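Local coordinates for chitinase (PDB 4TXG), which probably hydrolyses the glycosidic bonds of chitin as a family 18 glycoside hydrolase and is thought also to bind this polysaccharide, at residues 300-305 with 354-359; 347-352 with 364-369; 580-585 with 629-634. All blocks are in the same frame, centred on the assembly; numbering follows the deposited sequence.

Contact 1 (300-305 with 354-359); sequences FLRKYG and DRAAAQ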
# COMPACT_ATOMS: atom_id res chain seq x y z
N PHE A 300 -2.51 -18.73 13.52
CA PHE A 300 -3.30 -17.57 13.94
C PHE A 300 -4.59 -17.46 13.14
O PHE A 300 -5.68 -17.27 13.70
CB PHE A 300 -2.47 -16.30 13.80
CG PHE A 300 -3.09 -15.07 14.40
CD1 PHE A 300 -3.95 -14.27 13.65
CD2 PHE A 300 -2.79 -14.70 15.70
CE1 PHE A 300 -4.51 -13.12 14.22
CE2 PHE A 300 -3.33 -13.56 16.26
CZ PHE A 300 -4.18 -12.77 15.52
N LEU A 301 -4.48 -17.58 11.82
CA LEU A 301 -5.66 -17.56 10.95
C LEU A 301 -6.66 -18.66 11.33
O LEU A 301 -7.88 -18.42 11.39
CB LEU A 301 -5.26 -17.74 9.49
CG LEU A 301 -4.35 -16.68 8.87
CD1 LEU A 301 -4.31 -16.82 7.36
CD2 LEU A 301 -4.76 -15.29 9.28
N ARG A 302 -6.15 -19.86 11.58
CA ARG A 302 -7.00 -20.98 11.96
C ARG A 302 -7.67 -20.76 13.31
O ARG A 302 -8.82 -21.15 13.50
CB ARG A 302 -6.18 -22.27 11.99
CG ARG A 302 -5.90 -22.83 10.61
CD ARG A 302 -4.84 -23.91 10.63
NE ARG A 302 -4.82 -24.66 9.38
CZ ARG A 302 -3.87 -25.52 9.03
NH1 ARG A 302 -2.83 -25.74 9.83
NH2 ARG A 302 -3.96 -26.17 7.87
N LYS A 303 -6.95 -20.14 14.23
CA LYS A 303 -7.44 -19.98 15.60
C LYS A 303 -8.56 -18.94 15.71
O LYS A 303 -9.53 -19.14 16.46
CB LYS A 303 -6.30 -19.58 16.53
CG LYS A 303 -6.70 -19.45 17.99
CD LYS A 303 -5.47 -19.21 18.86
CE LYS A 303 -5.80 -19.26 20.34
NZ LYS A 303 -4.57 -18.99 21.14
N TYR A 304 -8.42 -17.85 14.98
CA TYR A 304 -9.32 -16.71 15.14
C TYR A 304 -10.24 -16.48 13.95
O TYR A 304 -11.05 -15.54 13.96
CB TYR A 304 -8.51 -15.45 15.44
CG TYR A 304 -7.77 -15.55 16.75
CD1 TYR A 304 -8.47 -15.66 17.95
CD2 TYR A 304 -6.38 -15.56 16.80
CE1 TYR A 304 -7.81 -15.77 19.17
CE2 TYR A 304 -5.71 -15.66 18.01
CZ TYR A 304 -6.43 -15.76 19.19
OH TYR A 304 -5.79 -15.86 20.40
N GLY A 305 -10.14 -17.33 12.94
CA GLY A 305 -11.04 -17.26 11.80
C GLY A 305 -10.80 -16.08 10.87
O GLY A 305 -11.72 -15.64 10.18
N ASP A 354 -0.86 -21.45 1.11
CA ASP A 354 -1.42 -22.30 0.05
C ASP A 354 -1.62 -23.73 0.54
O ASP A 354 -2.65 -24.34 0.28
CB ASP A 354 -0.52 -22.32 -1.20
CG ASP A 354 -0.67 -21.06 -2.06
OD1 ASP A 354 -1.56 -20.23 -1.78
OD2 ASP A 354 0.10 -20.92 -3.03
N ARG A 355 -0.62 -24.28 1.23
CA ARG A 355 -0.75 -25.64 1.76
C ARG A 355 -1.85 -25.74 2.81
O ARG A 355 -2.61 -26.71 2.81
CB ARG A 355 0.58 -26.11 2.35
CG ARG A 355 1.67 -26.25 1.30
CD ARG A 355 2.97 -26.74 1.90
NE ARG A 355 4.06 -26.48 0.96
CZ ARG A 355 4.39 -27.28 -0.04
NH1 ARG A 355 5.39 -26.95 -0.85
NH2 ARG A 355 3.72 -28.41 -0.23
N ALA A 356 -1.92 -24.75 3.69
CA ALA A 356 -2.97 -24.72 4.72
C ALA A 356 -4.36 -24.63 4.07
O ALA A 356 -5.30 -25.29 4.52
CB ALA A 356 -2.75 -23.56 5.68
N ALA A 357 -4.48 -23.83 3.03
CA ALA A 357 -5.74 -23.67 2.31
C ALA A 357 -6.19 -24.99 1.70
O ALA A 357 -7.37 -25.35 1.75
CB ALA A 357 -5.61 -22.59 1.23
N ALA A 358 -5.25 -25.72 1.11
CA ALA A 358 -5.56 -27.00 0.51
C ALA A 358 -6.01 -27.99 1.57
O ALA A 358 -6.93 -28.79 1.34
CB ALA A 358 -4.35 -27.54 -0.25
N GLN A 359 -5.38 -27.94 2.74
CA GLN A 359 -5.76 -28.83 3.84
C GLN A 359 -7.12 -28.46 4.44
O GLN A 359 -7.88 -29.35 4.82
CB GLN A 359 -4.70 -28.80 4.95
CG GLN A 359 -3.34 -29.33 4.52
CD GLN A 359 -2.20 -28.77 5.35
OE1 GLN A 359 -2.41 -28.03 6.31
NE2 GLN A 359 -0.97 -29.13 4.98
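The guanidinium of Arg-302 carries Ala-356 over one face and the side-chain oxygen of Gln-359 at its edge. On the face, the methyl CB of Ala-356 lies 3.6 Å from Arg-302 NH2. At the edge, NH2 of Arg-302 donates to OE1 of Gln-359 over 2.9 Å, with an N-H...O angle of 151°. The acceptor sits in the guanidinium plane and the donor in the carbonyl plane of the amide, and the two flat groups are nearly coplanar, 28° apart. The side chains themselves meet at about a right angle. Arg-302 spans the distance between helices 287-304 and 338-360, whose nearest CA atoms here, those of Arg-302 and Ala-356, are 9.1 Å apart. It does so with a chain extended from CG to NE, which carries the guanidinium across to the last turn of the second helix. There NE forms a salt bridge with Asp-360, the stronger polar partner of this arginine. Both helices belong to the glycosyl hydrolase family 18 region, and the contact joins their C-terminal ends. Chemically it is a polar bridge between exposed side chains laid over a buried alanine: the neutral amide of Gln-359 and the carboxylate of Asp-360 share the guanidinium, which probably restricts its rotation and offsets its charge.

Contact 2 (347-352 with 364-369); sequences QTLRDR and YQITAA
In the beta/alpha barrel of this family 18 enzyme, helix 338-360 packs on the outer side of strand 365-371, and Ile-366 points from the strand onto the helix surface. Its CD1 methyl presses on the backbone between Leu-349 and Arg-350, 3.3 Å from Arg-350 N and 3.5 Å from Leu-349 C, a tight fit against the helix itself. CB of Leu-349 adds apolar contact to the same methyl at 3.8 Å. With CG1 anti to its carbonyl carbon and CD1 fully extended beyond it (chi2 -180°), Ile-366 projects as a straight arm from the strand. Arg-350 folds over that arm. Bends at chi2 (82°) and chi3 (-82°) bring its guanidinium back toward the strand, where CD1 of Ile-366 lies 4.0 Å above the plane and over its centre. At the guanidinium edge, NH1 of Arg-350 makes a weak hydrogen bond to Tyr-364 O, 3.2 Å long. Stronger ties hold the buried charge: NH2 forms a salt bridge to Asp-390 and NE another to Asp-354. Asp-390 also accepts from Ile-366 N, so one carboxylate links the arginine to the strand backbone. Strands 308-312 and 365-371 are parallel neighbours with helix 338-360 between them in sequence, and this contact is the helix-to-strand return of a right-handed beta-alpha-beta crossover, as in TIM barrels.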
# COMPACT_ATOMS: atom_id res chain seq x y z
N GLN A 347 7.39 -15.37 -0.34
CA GLN A 347 7.35 -16.67 -1.00
C GLN A 347 7.01 -17.77 -0.01
O GLN A 347 6.23 -18.68 -0.31
CB GLN A 347 8.68 -16.98 -1.70
CG GLN A 347 8.64 -18.32 -2.42
CD GLN A 347 9.80 -18.53 -3.37
OE1 GLN A 347 10.59 -17.62 -3.62
NE2 GLN A 347 9.91 -19.74 -3.90
N THR A 348 7.57 -17.68 1.19
CA THR A 348 7.35 -18.69 2.21
C THR A 348 5.94 -18.59 2.79
O THR A 348 5.27 -19.60 3.03
CB THR A 348 8.38 -18.59 3.35
OG1 THR A 348 9.70 -18.65 2.78
CG2 THR A 348 8.22 -19.75 4.34
N LEU A 349 5.49 -17.37 3.02
CA LEU A 349 4.12 -17.15 3.49
C LEU A 349 3.11 -17.70 2.48
O LEU A 349 2.14 -18.35 2.86
CB LEU A 349 3.91 -15.66 3.72
CG LEU A 349 2.91 -15.12 4.73
CD1 LEU A 349 2.97 -15.84 6.06
CD2 LEU A 349 3.26 -13.64 4.90
N ARG A 350 3.36 -17.45 1.20
CA ARG A 350 2.52 -17.95 0.11
C ARG A 350 2.46 -19.47 0.13
O ARG A 350 1.39 -20.07 0.03
CB ARG A 350 3.04 -17.45 -1.25
CG ARG A 350 2.28 -17.99 -2.47
CD ARG A 350 1.00 -17.19 -2.74
NE ARG A 350 -0.12 -17.61 -1.90
CZ ARG A 350 -1.15 -16.83 -1.60
NH1 ARG A 350 -2.14 -17.31 -0.84
NH2 ARG A 350 -1.20 -15.57 -2.05
N ASP A 351 3.62 -20.09 0.27
CA ASP A 351 3.72 -21.54 0.34
C ASP A 351 2.94 -22.11 1.53
O ASP A 351 2.15 -23.05 1.37
CB ASP A 351 5.19 -21.96 0.42
CG ASP A 351 5.37 -23.47 0.51
OD1 ASP A 351 5.23 -24.02 1.62
OD2 ASP A 351 5.64 -24.10 -0.54
N ARG A 352 3.13 -21.54 2.71
CA ARG A 352 2.49 -22.09 3.90
C ARG A 352 0.99 -21.88 3.86
O ARG A 352 0.21 -22.77 4.24
CB ARG A 352 3.05 -21.48 5.19
CG ARG A 352 4.53 -21.75 5.40
CD ARG A 352 4.87 -23.23 5.44
NE ARG A 352 6.28 -23.40 5.81
CZ ARG A 352 7.29 -23.36 4.95
NH1 ARG A 352 7.08 -23.18 3.65
NH2 ARG A 352 8.54 -23.49 5.40
N TYR A 364 -6.86 -18.70 1.87
CA TYR A 364 -6.26 -17.65 2.70
C TYR A 364 -5.51 -16.65 1.83
O TYR A 364 -4.64 -17.02 1.06
CB TYR A 364 -5.30 -18.24 3.74
CG TYR A 364 -5.94 -19.23 4.69
CD1 TYR A 364 -6.86 -18.80 5.65
CD2 TYR A 364 -5.64 -20.58 4.63
CE1 TYR A 364 -7.47 -19.71 6.51
CE2 TYR A 364 -6.24 -21.50 5.49
CZ TYR A 364 -7.15 -21.05 6.43
OH TYR A 364 -7.75 -21.96 7.29
N GLN A 365 -5.87 -15.38 1.96
CA GLN A 365 -5.25 -14.32 1.17
C GLN A 365 -3.98 -13.78 1.83
O GLN A 365 -3.88 -13.72 3.06
CB GLN A 365 -6.25 -13.18 0.92
CG GLN A 365 -7.33 -13.51 -0.13
CD GLN A 365 -8.28 -12.34 -0.40
OE1 GLN A 365 -8.82 -11.74 0.53
NE2 GLN A 365 -8.48 -12.02 -1.68
N ILE A 366 -3.01 -13.40 1.02
CA ILE A 366 -1.89 -12.58 1.50
C ILE A 366 -1.95 -11.23 0.82
O ILE A 366 -1.95 -11.15 -0.41
CB ILE A 366 -0.53 -13.20 1.21
CG1 ILE A 366 -0.48 -14.62 1.72
CG2 ILE A 366 0.59 -12.35 1.85
CD1 ILE A 366 0.83 -15.28 1.47
N THR A 367 -2.01 -10.17 1.62
CA THR A 367 -1.95 -8.84 1.06
C THR A 367 -0.80 -8.08 1.70
O THR A 367 -0.17 -8.56 2.64
CB THR A 367 -3.29 -8.10 1.26
OG1 THR A 367 -3.51 -7.83 2.65
CG2 THR A 367 -4.45 -8.96 0.73
N ALA A 368 -0.50 -6.90 1.17
CA ALA A 368 0.52 -6.07 1.77
C ALA A 368 0.15 -4.61 1.63
O ALA A 368 -0.40 -4.19 0.62
CB ALA A 368 1.89 -6.34 1.13
N ALA A 369 0.44 -3.85 2.68
CA ALA A 369 0.40 -2.40 2.62
C ALA A 369 1.75 -1.96 2.09
O ALA A 369 2.79 -2.24 2.71
CB ALA A 369 0.11 -1.81 3.99

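Contact 3 (580-585 with 629-634); sequences EDEQSI and TSLLYN
Leu-631 and Leu-632 meet Ile-585 where helix 627-636 packs beside the first turn of helix 582-594, a helix-helix contact that joins the family 18 region, through 580-585, to the Chitinase C range, through 629-634. The CG2 methyl of Ile-585 lies between the two leucines, 3.7 Å from CD2 of Leu-631 and likewise 3.7 Å from CD2 of Leu-632. The isoleucine and Leu-631 run past each other in opposite senses, whereas Leu-632 crosses it at about a right angle. Placing CG2 opposite the backbone N (chi1 -69° for CG1) aims that methyl at the neighbouring helix. CD2 of Leu-631 also reaches the backbone, 3.4 Å from Glu-582 O, and skims CB of the same glutamate, whose carboxylate turns to the hydroxyl of Tyr-609. On the Leu-632 side Tyr-463 adds to the packing, and Val-461 of strand 457-462 lies against Ile-585. One shell further out, a capping box fixes the start of helix 582-594. Asp-581 is the N-cap: its OD1 accepts from Gln-583 N, met from above the carboxylate plane, while its OD2 is held by Arg-557 and Lys-526. The other bond of the box runs from Asp-581 N to Ser-584 OG, at 3.1 Å and 152°.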
# COMPACT_ATOMS: atom_id res chain seq x y z
N GLU A 580 -9.68 15.31 3.49
CA GLU A 580 -10.22 14.40 2.49
C GLU A 580 -11.71 14.38 2.73
O GLU A 580 -12.15 14.10 3.85
CB GLU A 580 -9.59 13.00 2.63
CG GLU A 580 -9.98 12.01 1.54
CD GLU A 580 -9.15 12.16 0.27
OE1 GLU A 580 -9.16 13.25 -0.33
OE2 GLU A 580 -8.48 11.19 -0.12
N ASP A 581 -12.52 14.73 1.73
CA ASP A 581 -13.96 14.74 1.98
C ASP A 581 -14.74 14.31 0.74
O ASP A 581 -14.17 13.68 -0.16
CB ASP A 581 -14.44 16.11 2.52
CG ASP A 581 -14.22 17.27 1.55
OD1 ASP A 581 -14.13 17.08 0.32
OD2 ASP A 581 -14.18 18.43 2.05
N GLU A 582 -16.03 14.61 0.69
CA GLU A 582 -16.86 14.00 -0.34
C GLU A 582 -16.45 14.42 -1.75
O GLU A 582 -16.60 13.65 -2.70
CB GLU A 582 -18.33 14.33 -0.10
CG GLU A 582 -18.86 13.68 1.17
CD GLU A 582 -19.98 14.47 1.83
OE1 GLU A 582 -19.69 15.27 2.76
OE2 GLU A 582 -21.15 14.26 1.44
N GLN A 583 -15.92 15.63 -1.89
CA GLN A 583 -15.55 16.09 -3.23
C GLN A 583 -14.34 15.32 -3.75
O GLN A 583 -14.32 14.90 -4.91
CB GLN A 583 -15.28 17.60 -3.24
CG GLN A 583 -15.10 18.16 -4.67
CD GLN A 583 -14.99 19.68 -4.69
OE1 GLN A 583 -14.98 20.32 -3.65
NE2 GLN A 583 -14.91 20.25 -5.90
N SER A 584 -13.33 15.13 -2.90
CA SER A 584 -12.12 14.45 -3.35
C SER A 584 -12.34 12.94 -3.46
O SER A 584 -11.80 12.31 -4.37
CB SER A 584 -10.94 14.75 -2.42
OG SER A 584 -11.21 14.47 -1.06
N ILE A 585 -13.13 12.38 -2.55
CA ILE A 585 -13.48 10.97 -2.64
C ILE A 585 -14.25 10.70 -3.95
O ILE A 585 -13.99 9.70 -4.61
CB ILE A 585 -14.30 10.49 -1.41
CG1 ILE A 585 -13.43 10.50 -0.15
CG2 ILE A 585 -14.87 9.09 -1.64
CD1 ILE A 585 -12.18 9.62 -0.25
N THR A 629 -17.29 6.31 3.40
CA THR A 629 -17.44 4.91 3.03
C THR A 629 -18.77 4.69 2.31
O THR A 629 -18.85 3.89 1.37
CB THR A 629 -17.32 4.00 4.26
OG1 THR A 629 -15.99 4.11 4.77
CG2 THR A 629 -17.60 2.55 3.90
N SER A 630 -19.81 5.40 2.73
CA SER A 630 -21.11 5.28 2.07
C SER A 630 -21.06 5.81 0.64
O SER A 630 -21.69 5.25 -0.27
CB SER A 630 -22.20 6.03 2.86
OG SER A 630 -22.44 5.39 4.10
N LEU A 631 -20.31 6.88 0.44
CA LEU A 631 -20.13 7.43 -0.90
C LEU A 631 -19.38 6.44 -1.78
O LEU A 631 -19.78 6.21 -2.92
CB LEU A 631 -19.38 8.77 -0.85
CG LEU A 631 -19.00 9.40 -2.19
CD1 LEU A 631 -20.23 9.67 -3.05
CD2 LEU A 631 -18.22 10.70 -1.95
N LEU A 632 -18.31 5.85 -1.25
CA LEU A 632 -17.57 4.83 -2.00
C LEU A 632 -18.48 3.65 -2.35
O LEU A 632 -18.53 3.20 -3.51
CB LEU A 632 -16.37 4.34 -1.19
CG LEU A 632 -15.19 5.30 -1.05
CD1 LEU A 632 -14.19 4.77 -0.04
CD2 LEU A 632 -14.53 5.53 -2.40
N TYR A 633 -19.20 3.14 -1.36
CA TYR A 633 -20.06 1.99 -1.58
C TYR A 633 -21.20 2.28 -2.56
O TYR A 633 -21.50 1.46 -3.43
CB TYR A 633 -20.65 1.48 -0.26
CG TYR A 633 -21.60 0.35 -0.50
CD1 TYR A 633 -21.13 -0.90 -0.89
CD2 TYR A 633 -22.98 0.52 -0.39
CE1 TYR A 633 -21.99 -1.94 -1.15
CE2 TYR A 633 -23.85 -0.51 -0.65
CZ TYR A 633 -23.35 -1.74 -1.03
OH TYR A 633 -24.22 -2.78 -1.29
N ASN A 634 -21.83 3.44 -2.42
CA ASN A 634 -22.94 3.79 -3.31
C ASN A 634 -22.46 3.95 -4.75
O ASN A 634 -23.18 3.64 -5.70
CB ASN A 634 -23.63 5.07 -2.83
CG ASN A 634 -24.47 4.84 -1.58
OD1 ASN A 634 -25.01 3.75 -1.38
ND2 ASN A 634 -24.59 5.87 -0.75

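How the contacts relate
Contacts 1 and 2 are neighbours, with centres 11 Å apart, and both use helix 338-360: contact 1 joins it to helix 287-304, contact 2 to strand 365-371. Tyr-364 connects them, its ring packing against Leu-301 and the backbone of Ala-356 and Ala-357. Both arginines pair with carboxylates: Arg-350 of the wholly buried contact 2 with Asp-390 and Asp-354, the exposed Arg-302 of contact 1 with Asp-360, beside the amide of Gln-359. Contact 3, centred about 34 Å from contact 1 and 30 Å from contact 2, shares no element with them. Contacts 1 and 3 are both partly buried, but the first is a polar bridge and the third an apolar interface without hydrogen bonds across it.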